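Local structure of Alr3790 protein (Anabaena sp., 3HIX) at residues A[14-19]-A[56-61]. The protein is of unknown function but contains a rhodanese-like domain, the fold of sulfurtransferases and of related proteins, some of which have no enzymatic activity. Numbering follows the deposited sequence.
Sequences FTILDV and YVYGAG
Asp18 OD2 has two partners: Tyr58 OH, at 2.7 Å in a weak hydrogen bond, and Arg20 NH2 in a salt bridge. The tyrosine hydroxyl also takes the backbone N-H of Ile30. Tyr58 CG sits between its own backbone N and carbonyl carbon (chi1 72°), and the ring lies against strand 15-18. There Asp18 CA lies over one ring face, 4.1 Å from the centroid, while Ile16 CG2 meets the ring edge in plane, 3.7 Å from CE2. A leucine in place of Tyr58 would probably leave Ile30 N without its acceptor and strip Asp18 OD2 of the weak phenol bond and Asp18 CA of its ring. Strands 15-18 and 55-58 run parallel mid-sheet, Tyr56 bonding to Thr15 O and Leu17 N, Tyr58 to Leu17 O and Val19 N. On the face away from Asp18 and Tyr58, Leu17 CB meets Val57 CG1 at 4.1 Å, and Val57 also touches helix 62-74. Val19 CG2 presses to 3.3 Å from Gly59 CA, leaving little room for a side chain. The loop from Gly59 probably corresponds to the rhodanese active-site loop but lacks its cysteine, making the usual sulfur transfer unlikely. Arg20 would favour an ionised Asp18, the phenol a weak second partner.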
# COMPACT_ATOMS: atom_id res chain seq x y z
N PHE A 14 12.47 -4.41 -2.29
CA PHE A 14 11.17 -4.56 -1.63
C PHE A 14 10.07 -3.87 -2.43
O PHE A 14 10.33 -2.95 -3.20
CB PHE A 14 11.22 -3.99 -0.21
CG PHE A 14 11.60 -2.55 -0.14
CD1 PHE A 14 12.94 -2.17 -0.10
CD2 PHE A 14 10.63 -1.55 -0.13
CE1 PHE A 14 13.30 -0.82 -0.04
CE2 PHE A 14 10.97 -0.21 -0.08
CZ PHE A 14 12.31 0.16 -0.03
N THR A 15 8.83 -4.32 -2.22
CA THR A 15 7.68 -3.76 -2.92
C THR A 15 6.81 -2.98 -1.95
O THR A 15 6.64 -3.38 -0.80
CB THR A 15 6.84 -4.90 -3.55
OG1 THR A 15 7.64 -5.61 -4.49
CG2 THR A 15 5.61 -4.34 -4.25
N ILE A 16 6.28 -1.85 -2.41
CA ILE A 16 5.44 -1.02 -1.55
C ILE A 16 3.99 -1.11 -2.03
O ILE A 16 3.71 -0.95 -3.21
CB ILE A 16 5.94 0.44 -1.56
CG1 ILE A 16 7.39 0.49 -1.07
CG2 ILE A 16 5.03 1.31 -0.70
CD1 ILE A 16 8.02 1.88 -1.09
N LEU A 17 3.08 -1.37 -1.09
CA LEU A 17 1.66 -1.49 -1.42
C LEU A 17 0.87 -0.40 -0.72
O LEU A 17 1.05 -0.16 0.47
CB LEU A 17 1.12 -2.86 -0.99
CG LEU A 17 1.83 -4.11 -1.52
CD1 LEU A 17 1.01 -5.34 -1.14
CD2 LEU A 17 2.01 -4.04 -3.03
N ASP A 18 -0.01 0.25 -1.48
CA ASP A 18 -0.86 1.32 -0.97
C ASP A 18 -2.23 0.64 -0.86
O ASP A 18 -2.82 0.29 -1.87
CB ASP A 18 -0.92 2.49 -1.97
CG ASP A 18 -1.67 3.70 -1.42
OD1 ASP A 18 -2.59 3.52 -0.59
OD2 ASP A 18 -1.35 4.84 -1.84
N VAL A 19 -2.72 0.45 0.36
CA VAL A 19 -4.00 -0.22 0.58
C VAL A 19 -5.19 0.72 0.75
O VAL A 19 -6.30 0.29 1.08
CB VAL A 19 -3.94 -1.17 1.81
CG1 VAL A 19 -2.94 -2.27 1.55
CG2 VAL A 19 -3.56 -0.39 3.08
N TYR A 56 6.13 -3.94 1.86
CA TYR A 56 5.93 -2.85 2.79
C TYR A 56 4.59 -2.22 2.45
O TYR A 56 4.32 -1.87 1.30
CB TYR A 56 7.10 -1.88 2.66
CG TYR A 56 8.37 -2.50 3.20
CD1 TYR A 56 8.84 -2.19 4.47
CD2 TYR A 56 9.03 -3.50 2.47
CE1 TYR A 56 9.94 -2.86 5.02
CE2 TYR A 56 10.13 -4.17 3.01
CZ TYR A 56 10.58 -3.85 4.28
OH TYR A 56 11.63 -4.55 4.83
N VAL A 57 3.73 -2.14 3.45
CA VAL A 57 2.40 -1.61 3.24
C VAL A 57 2.08 -0.37 4.05
O VAL A 57 2.61 -0.17 5.15
CB VAL A 57 1.33 -2.67 3.59
CG1 VAL A 57 1.66 -3.99 2.91
CG2 VAL A 57 1.26 -2.86 5.08
N TYR A 58 1.21 0.45 3.49
CA TYR A 58 0.75 1.65 4.16
C TYR A 58 -0.69 1.87 3.73
O TYR A 58 -1.07 1.57 2.59
CB TYR A 58 1.63 2.88 3.83
CG TYR A 58 1.50 3.45 2.43
CD1 TYR A 58 0.67 4.54 2.18
CD2 TYR A 58 2.26 2.94 1.38
CE1 TYR A 58 0.60 5.12 0.90
CE2 TYR A 58 2.20 3.51 0.10
CZ TYR A 58 1.36 4.59 -0.13
OH TYR A 58 1.29 5.13 -1.39
N GLY A 59 -1.50 2.32 4.67
CA GLY A 59 -2.89 2.60 4.38
C GLY A 59 -3.18 3.95 4.99
O GLY A 59 -2.25 4.71 5.27
N ALA A 60 -4.45 4.26 5.21
CA ALA A 60 -4.84 5.54 5.80
C ALA A 60 -5.03 5.39 7.30
O ALA A 60 -6.15 5.25 7.79
CB ALA A 60 -6.13 6.01 5.16
N GLY A 61 -3.92 5.43 8.04
CA GLY A 61 -3.96 5.29 9.48
C GLY A 61 -3.37 3.98 9.95
O GLY A 61 -3.26 3.03 9.17